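Local coordinates for ABC transporter periplasmic peptide-binding protein (Pseudoalteromonas, PDB 4QFL), which binds dipeptides such as Ala-Phe in the periplasm, probably handing them to an ABC transporter for uptake into the cell, at residues I214-R219 with L223-K228; V40-Q45 with Q205-T210; I53-N58 with L242-T247. All coordinates share one frame; numbering follows the deposited sequence. Where two conformers were deposited one is given.

Interaction 1: I214-R219 with L223-K228; sequences IYKEYR and LVRFYK
I214-R219 and L223-K228 run antiparallel as the two arms of a β hairpin, their N-to-C directions 172° apart. I214 with Y227, E217 with R225 and R219 with L223 are hydrogen-bonded pairs; Y215 with F226 and Y218 with V224 are non-hydrogen-bonded ones. Between Y215 and E217 the register slips by one residue, a classic β bulge: K216 and E217 both face R225, whose O takes two amides, K216 N at 3.0 Å and E217 N at 3.1 Å. R225 N returns a nearly straight bond to E217 O (2.9 Å, 173° at the hydrogen).

On the face that carries E217, the side chains of E217 and R225 lie alongside each other and point the same way. Both leave with CG anti to the backbone N (chi1 -173° in each), and the arginine then bends at chi3, which presents NE to E217 OE1 at 3.0 Å. In this salt bridge R225 NE meets the oxygen from above the carboxylate plane, while OE1 stays near the guanidinium plane. A leucine in place of R225 would probably leave the E217 carboxylate without its charged mate and free to turn. Further along this face, in one of the two conformers of Y227, I214 CB sits over the ring, 4.0 Å from its centroid, a CH-pi contact. On the other face, Y215 and F226 touch, Y215 CD2 to F226 CE1 4.3 Å, and F226 and V224 reach helix 50-60.

The hairpin therefore joins two chemistries: a charged pair on one face, hydrophobic packing on the other, with the bulge seating its extra residue through a doubly accepting carbonyl.

Interaction 2: V40-Q45 with Q205-T210; sequences VSFNPQ and QYPVGT
The F42 ring is the flat group of this contact, and the puckered P207 ring crosses it at a slant instead of stacking. Neither the proline nor Q205 O lies squarely on a face or at an edge of the phenyl ring: both come at it obliquely. Q205 O is 3.4 Å from F42 CD1, while P207 CG comes in at the root of the side chain, 3.7 Å from F42 CB. Beyond the two segments, Y215 and Y218 of strand 213-219 each meet the ring edge-to-face, and I56 of helix 50-60 also packs on it.

F42 has CG anti to its own carbonyl carbon (chi1 -75°), which swings the ring across to the Q205 backbone while CB is left against the proline. Apart from the 3-10 segment that begins at P44, both segments are irregular: V40-Q45 lies in the connection between strand 30-35 and helix 50-60, and Q205-T210 leads into strand 213-219. The first loop is shaped by two successive side-chain-to-backbone turns. S41 OG accepts from N43 N at 3.2 Å, an ST turn, and N43 OD1 accepts from Q45 N at 2.9 Å, an Asx turn. In the second of these Q45 N lies well above the plane of the N43 side-chain carbonyl. The N43 carboxamide is gripped at its other end too, for ND2 gives a nearly straight bond to Q45 OE1 (3.1 Å, 175° at the hydrogen) lying in the amide plane of N43. The same ND2 also bonds D204, just ahead of Q205-T210, and D204 shares a backbone hydrogen bond with F42.

Interaction 3: I53-N58 with L242-T247; sequences IDIIAN and LVYDIT
I55 and Y244 carry this contact between helix 50-60 and strand 241-246, with I246 as a smaller third partner. The segments run at 159° to each other, their axes 10.7 Å apart at closest approach, and the phenol ring of Y244 bridges much of that gap. I55 CG2 sits over the middle of one ring face, 3.9 Å from the centroid and 11° off the normal, a well-centred CH-pi contact. CG1 lies on the same side, 4.0 Å from Y244 CD2, so both branches of the isoleucine bear on the ring. With CG2 anti to the backbone N and CG1 beside it (chi1 -60°), the fork lies across that one face, CG1 toward the rim, as the two side chains slide past each other in opposite directions. The I55 chain then extends to CD1, which lies 4.2 Å from I246 CD1, the two side chains crossing at about a right angle.

The phenol oxygen ends beside the helix backbone, with Y244 OH 3.3 Å from I55 O. A water at the ring edge donates to D54 O at 2.6 Å and is hydrogen-bonded to Y244 OH at 3.0 Å. V224 of the neighbouring strand packs on both I55 and Y244.

A tyrosine thus suits a mixed task: its ring face packs against aliphatic branches, while its hydroxyl lies beside the buried helix backbone and is linked through a water to the carbonyl of D54.

Helix 50-60 and the strands beside it gather the three contacts into one part of the fold, their centres 9 to 12 Å apart. Strand 223-228 of interaction 1 pairs antiparallel with strand 241-246 of interaction 3, while helix 50-60 packs against both. Interaction 2 meets strand 213-219 of the hairpin and helix 50-60 through its loops. Along the chain, interaction 2 closes before interaction 1 opens, interaction 1 is nested within the loop closed by interaction 3, and interactions 2 and 3 alternate their segments. Early and later sequence are thereby woven together in this solute-binding fold. In interaction 3 the D54 side chain lies about 7 Å from the bound phenylalanine.

Interaction 1: I214-R219 with L223-K228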
# COMPACT_ATOMS: atom_id res chain seq x y z
N ILE A 214 -18.35 11.85 5.10
CA ILE A 214 -18.68 12.45 3.82
C ILE A 214 -17.71 13.56 3.53
O ILE A 214 -17.24 14.24 4.45
CB ILE A 214 -20.10 13.04 3.85
CG1 ILE A 214 -21.10 11.98 4.31
CG2 ILE A 214 -20.49 13.61 2.50
CD1 ILE A 214 -22.52 12.49 4.39
N TYR A 215 -17.39 13.75 2.26
CA TYR A 215 -16.49 14.82 1.85
C TYR A 215 -17.10 16.21 2.09
O TYR A 215 -18.24 16.48 1.68
CB TYR A 215 -16.13 14.65 0.37
CG TYR A 215 -15.31 15.78 -0.21
CD1 TYR A 215 -15.92 16.95 -0.65
CD2 TYR A 215 -13.93 15.66 -0.34
CE1 TYR A 215 -15.17 17.97 -1.19
CE2 TYR A 215 -13.18 16.68 -0.89
CZ TYR A 215 -13.81 17.84 -1.31
OH TYR A 215 -13.08 18.86 -1.86
N LYS A 216 -16.33 17.08 2.74
CA LYS A 216 -16.73 18.48 2.93
C LYS A 216 -15.79 19.45 2.21
O LYS A 216 -16.23 20.27 1.41
CB LYS A 216 -16.80 18.81 4.43
CG LYS A 216 -17.21 20.23 4.74
CD LYS A 216 -18.64 20.51 4.31
CE LYS A 216 -18.98 22.01 4.43
NZ LYS A 216 -18.91 22.51 5.83
N GLU A 217 -14.49 19.34 2.46
CA GLU A 217 -13.54 20.37 2.06
C GLU A 217 -12.12 19.84 1.89
O GLU A 217 -11.71 18.89 2.55
CB GLU A 217 -13.56 21.47 3.12
CG GLU A 217 -12.77 22.72 2.80
CD GLU A 217 -12.74 23.68 3.98
OE1 GLU A 217 -13.66 23.61 4.82
OE2 GLU A 217 -11.80 24.50 4.07
N TYR A 218 -11.37 20.48 1.01
CA TYR A 218 -9.97 20.14 0.79
C TYR A 218 -9.16 21.38 0.39
O TYR A 218 -9.44 22.02 -0.62
CB TYR A 218 -9.87 19.04 -0.28
CG TYR A 218 -8.47 18.73 -0.79
CD1 TYR A 218 -7.41 18.47 0.09
CD2 TYR A 218 -8.22 18.66 -2.16
CE1 TYR A 218 -6.14 18.17 -0.39
CE2 TYR A 218 -6.96 18.36 -2.64
CZ TYR A 218 -5.93 18.12 -1.76
OH TYR A 218 -4.70 17.82 -2.28
N ARG A 219 -8.17 21.74 1.21
CA ARG A 219 -7.22 22.78 0.84
C ARG A 219 -5.93 22.08 0.45
O ARG A 219 -5.30 21.44 1.29
CB ARG A 219 -6.91 23.69 2.03
CG ARG A 219 -8.12 24.22 2.77
CD ARG A 219 -7.93 25.70 3.10
NE ARG A 219 -6.56 26.03 3.47
CZ ARG A 219 -6.01 27.24 3.31
NH1 ARG A 219 -6.72 28.23 2.77
NH2 ARG A 219 -4.75 27.46 3.68
N LEU A 223 -5.28 20.93 4.25
CA LEU A 223 -6.20 20.10 5.02
C LEU A 223 -7.29 19.39 4.24
O LEU A 223 -7.60 19.73 3.10
CB LEU A 223 -6.81 20.88 6.18
CG LEU A 223 -7.73 22.08 5.95
CD1 LEU A 223 -9.01 21.74 5.20
CD2 LEU A 223 -8.06 22.67 7.31
N VAL A 224 -7.84 18.38 4.88
CA VAL A 224 -9.04 17.74 4.39
C VAL A 224 -10.04 17.65 5.54
O VAL A 224 -9.69 17.35 6.68
CB VAL A 224 -8.74 16.37 3.72
CG1 VAL A 224 -7.46 15.79 4.25
CG2 VAL A 224 -9.91 15.41 3.87
N ARG A 225 -11.28 17.99 5.23
CA ARG A 225 -12.35 18.00 6.20
C ARG A 225 -13.46 17.06 5.73
O ARG A 225 -13.93 17.15 4.59
CB ARG A 225 -12.86 19.43 6.36
CG ARG A 225 -13.86 19.61 7.47
CD ARG A 225 -14.47 21.00 7.40
NE ARG A 225 -13.46 22.06 7.34
CZ ARG A 225 -12.78 22.49 8.39
NH1 ARG A 225 -12.97 21.94 9.58
NH2 ARG A 225 -11.89 23.46 8.25
N PHE A 226 -13.84 16.14 6.62
CA PHE A 226 -14.98 15.25 6.41
C PHE A 226 -15.98 15.46 7.54
O PHE A 226 -15.62 15.94 8.63
CB PHE A 226 -14.56 13.78 6.48
CG PHE A 226 -13.62 13.34 5.39
CD1 PHE A 226 -13.58 13.97 4.16
CD2 PHE A 226 -12.78 12.25 5.60
CE1 PHE A 226 -12.72 13.54 3.17
CE2 PHE A 226 -11.91 11.81 4.61
CZ PHE A 226 -11.89 12.46 3.39
N TYR A 227 -17.23 15.10 7.30
CA TYR A 227 -18.21 15.09 8.38
C TYR A 227 -18.98 13.78 8.45
O TYR A 227 -19.05 13.02 7.47
CB TYR A 227 -19.16 16.29 8.29
CG TYR A 227 -20.08 16.29 7.09
CD1 TYR A 227 -19.61 16.67 5.84
CD2 TYR A 227 -21.40 15.92 7.22
CE1 TYR A 227 -20.45 16.67 4.74
CE2 TYR A 227 -22.25 15.93 6.13
CZ TYR A 227 -21.77 16.31 4.90
OH TYR A 227 -22.61 16.32 3.81
N LYS A 228 -19.55 13.52 9.61
CA LYS A 228 -20.22 12.26 9.87
C LYS A 228 -21.37 11.99 8.88
O LYS A 228 -22.14 12.89 8.52
CB LYS A 228 -20.72 12.24 11.32
CG LYS A 228 -22.16 11.83 11.50
CD LYS A 228 -22.48 11.60 12.96
CE LYS A 228 -23.79 10.83 13.11
NZ LYS A 228 -24.00 10.31 14.48

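Interaction 2: V40-Q45 with Q205-T210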
# COMPACT_ATOMS: atom_id res chain seq x y z
N VAL A 40 -3.45 12.04 -3.21
CA VAL A 40 -3.30 12.25 -4.65
C VAL A 40 -4.64 12.25 -5.37
O VAL A 40 -4.74 12.63 -6.53
CB VAL A 40 -2.39 11.19 -5.30
CG1 VAL A 40 -0.98 11.30 -4.76
CG2 VAL A 40 -2.94 9.80 -5.07
N SER A 41 -5.67 11.82 -4.67
CA SER A 41 -6.99 11.69 -5.25
C SER A 41 -7.96 11.40 -4.12
O SER A 41 -7.55 11.12 -2.99
CB SER A 41 -6.99 10.54 -6.25
OG SER A 41 -8.22 10.44 -6.94
N PHE A 42 -9.25 11.45 -4.41
CA PHE A 42 -10.23 10.97 -3.45
C PHE A 42 -10.87 9.65 -3.88
O PHE A 42 -11.85 9.20 -3.29
CB PHE A 42 -11.25 12.07 -3.11
CG PHE A 42 -10.68 13.11 -2.22
CD1 PHE A 42 -10.03 14.20 -2.73
CD2 PHE A 42 -10.70 12.93 -0.85
CE1 PHE A 42 -9.46 15.14 -1.89
CE2 PHE A 42 -10.13 13.86 -0.02
CZ PHE A 42 -9.52 14.97 -0.54
N ASN A 43 -10.26 9.03 -4.89
CA ASN A 43 -10.65 7.70 -5.32
C ASN A 43 -9.50 6.71 -5.14
O ASN A 43 -8.47 6.82 -5.81
CB ASN A 43 -11.10 7.74 -6.78
CG ASN A 43 -11.36 6.36 -7.33
OD1 ASN A 43 -11.38 5.37 -6.60
ND2 ASN A 43 -11.56 6.29 -8.64
N PRO A 44 -9.68 5.73 -4.24
CA PRO A 44 -8.63 4.76 -3.91
C PRO A 44 -8.13 3.95 -5.10
O PRO A 44 -7.02 3.43 -5.06
CB PRO A 44 -9.32 3.83 -2.90
CG PRO A 44 -10.42 4.66 -2.32
CD PRO A 44 -10.89 5.54 -3.43
N GLN A 45 -8.95 3.84 -6.14
CA GLN A 45 -8.62 3.10 -7.35
C GLN A 45 -7.34 3.56 -8.05
O GLN A 45 -6.66 2.76 -8.69
CB GLN A 45 -9.76 3.21 -8.36
CG GLN A 45 -11.03 2.49 -7.96
CD GLN A 45 -12.03 2.49 -9.09
OE1 GLN A 45 -12.13 3.46 -9.84
NE2 GLN A 45 -12.78 1.40 -9.22
N GLN A 205 -12.37 13.70 -7.58
CA GLN A 205 -11.92 14.78 -6.70
C GLN A 205 -12.95 15.13 -5.65
O GLN A 205 -12.62 15.51 -4.52
CB GLN A 205 -11.65 16.04 -7.50
CG GLN A 205 -10.62 15.90 -8.58
CD GLN A 205 -10.34 17.22 -9.23
OE1 GLN A 205 -9.63 18.06 -8.68
NE2 GLN A 205 -10.92 17.44 -10.41
N TYR A 206 -14.21 15.03 -6.03
CA TYR A 206 -15.33 15.29 -5.13
C TYR A 206 -16.11 14.01 -5.03
O TYR A 206 -17.01 13.74 -5.81
CB TYR A 206 -16.19 16.42 -5.66
CG TYR A 206 -15.43 17.70 -5.74
CD1 TYR A 206 -14.70 18.02 -6.87
CD2 TYR A 206 -15.41 18.59 -4.67
CE1 TYR A 206 -13.98 19.20 -6.96
CE2 TYR A 206 -14.70 19.77 -4.74
CZ TYR A 206 -13.99 20.07 -5.89
OH TYR A 206 -13.27 21.24 -5.99
N PRO A 207 -15.74 13.19 -4.05
CA PRO A 207 -16.16 11.80 -3.97
C PRO A 207 -17.56 11.62 -3.43
O PRO A 207 -18.07 12.44 -2.64
CB PRO A 207 -15.14 11.20 -3.00
CG PRO A 207 -14.80 12.33 -2.10
CD PRO A 207 -14.86 13.57 -2.93
N VAL A 208 -18.18 10.52 -3.85
CA VAL A 208 -19.41 10.04 -3.24
C VAL A 208 -19.23 8.58 -2.91
O VAL A 208 -18.99 7.76 -3.79
CB VAL A 208 -20.61 10.20 -4.18
CG1 VAL A 208 -21.84 9.54 -3.57
CG2 VAL A 208 -20.88 11.68 -4.45
N GLY A 209 -19.36 8.24 -1.63
CA GLY A 209 -19.21 6.87 -1.19
C GLY A 209 -20.39 6.44 -0.36
O GLY A 209 -21.42 7.09 -0.35
N THR A 210 -20.23 5.32 0.34
CA THR A 210 -21.27 4.85 1.24
C THR A 210 -20.73 4.77 2.66
O THR A 210 -21.40 4.24 3.55
CB THR A 210 -21.77 3.45 0.83
OG1 THR A 210 -20.67 2.54 0.77
CG2 THR A 210 -22.45 3.51 -0.52

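Interaction 3: I53-N58 with L242-T247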
# COMPACT_ATOMS: atom_id res chain seq x y z
N ILE A 53 -4.50 6.53 0.87
CA ILE A 53 -5.50 5.55 1.29
C ILE A 53 -5.86 5.69 2.78
O ILE A 53 -7.02 5.51 3.17
CB ILE A 53 -5.04 4.10 1.00
CG1 ILE A 53 -4.78 3.93 -0.50
CG2 ILE A 53 -6.07 3.11 1.47
CD1 ILE A 53 -5.95 4.31 -1.39
N ASP A 54 -4.86 6.02 3.59
CA ASP A 54 -5.09 6.18 5.02
C ASP A 54 -6.12 7.27 5.25
O ASP A 54 -6.88 7.21 6.21
CB ASP A 54 -3.80 6.50 5.77
CG ASP A 54 -3.01 5.24 6.15
OD1 ASP A 54 -3.54 4.13 5.97
OD2 ASP A 54 -1.86 5.37 6.63
N ILE A 55 -6.15 8.26 4.37
CA ILE A 55 -7.11 9.37 4.47
C ILE A 55 -8.51 8.99 3.99
O ILE A 55 -9.49 9.20 4.70
CB ILE A 55 -6.64 10.63 3.69
CG1 ILE A 55 -5.31 11.13 4.23
CG2 ILE A 55 -7.69 11.74 3.75
CD1 ILE A 55 -4.70 12.25 3.43
N ILE A 56 -8.61 8.40 2.79
CA ILE A 56 -9.89 8.31 2.09
C ILE A 56 -10.66 6.99 2.16
O ILE A 56 -11.88 6.98 2.14
CB ILE A 56 -9.73 8.71 0.59
CG1 ILE A 56 -8.87 7.68 -0.14
CG2 ILE A 56 -9.14 10.10 0.46
CD1 ILE A 56 -8.69 7.97 -1.63
N ALA A 57 -9.95 5.87 2.23
CA ALA A 57 -10.55 4.57 1.93
C ALA A 57 -11.61 4.10 2.93
O ALA A 57 -12.77 3.90 2.58
CB ALA A 57 -9.47 3.52 1.79
N ASN A 58 -11.20 3.93 4.19
CA ASN A 58 -12.12 3.44 5.22
C ASN A 58 -13.07 4.51 5.70
O ASN A 58 -14.05 4.20 6.37
CB ASN A 58 -11.36 2.87 6.42
CG ASN A 58 -10.64 1.59 6.10
OD1 ASN A 58 -9.42 1.49 6.26
ND2 ASN A 58 -11.39 0.61 5.64
N LEU A 242 -14.09 15.26 11.23
CA LEU A 242 -12.78 14.67 11.08
C LEU A 242 -11.98 15.59 10.17
O LEU A 242 -12.35 15.78 9.01
CB LEU A 242 -12.89 13.32 10.39
CG LEU A 242 -12.42 12.07 11.14
CD1 LEU A 242 -12.49 10.88 10.18
CD2 LEU A 242 -11.00 12.28 11.66
N VAL A 243 -10.90 16.16 10.68
CA VAL A 243 -10.01 16.94 9.85
C VAL A 243 -8.65 16.25 9.80
O VAL A 243 -8.16 15.76 10.81
CB VAL A 243 -9.83 18.38 10.38
CG1 VAL A 243 -9.13 19.25 9.35
CG2 VAL A 243 -11.18 18.99 10.76
N TYR A 244 -8.07 16.19 8.60
CA TYR A 244 -6.68 15.78 8.42
C TYR A 244 -5.81 17.01 8.20
O TYR A 244 -6.07 17.83 7.32
CB TYR A 244 -6.54 14.83 7.23
CG TYR A 244 -7.21 13.50 7.41
CD1 TYR A 244 -8.57 13.35 7.18
CD2 TYR A 244 -6.49 12.40 7.83
CE1 TYR A 244 -9.19 12.14 7.36
CE2 TYR A 244 -7.11 11.17 8.02
CZ TYR A 244 -8.46 11.05 7.77
OH TYR A 244 -9.08 9.85 7.94
N ASP A 245 -4.77 17.13 9.02
CA ASP A 245 -3.83 18.23 8.94
C ASP A 245 -2.62 17.72 8.18
O ASP A 245 -1.86 16.92 8.70
CB ASP A 245 -3.44 18.66 10.35
CG ASP A 245 -2.45 19.80 10.37
OD1 ASP A 245 -1.79 20.03 9.35
OD2 ASP A 245 -2.32 20.46 11.43
N ILE A 246 -2.47 18.16 6.94
CA ILE A 246 -1.37 17.68 6.11
C ILE A 246 -0.04 18.29 6.55
O ILE A 246 0.23 19.46 6.31
CB ILE A 246 -1.61 18.00 4.65
CG1 ILE A 246 -2.97 17.47 4.23
CG2 ILE A 246 -0.51 17.40 3.81
CD1 ILE A 246 -3.14 16.01 4.43
N THR A 247 0.79 17.47 7.18
CA THR A 247 2.04 17.95 7.76
C THR A 247 3.14 16.94 7.46
O THR A 247 3.35 15.99 8.22
CB THR A 247 1.92 18.08 9.29
OG1 THR A 247 0.74 18.80 9.62
CG2 THR A 247 3.12 18.80 9.85
O HOH W 1 -7.18 7.66 8.75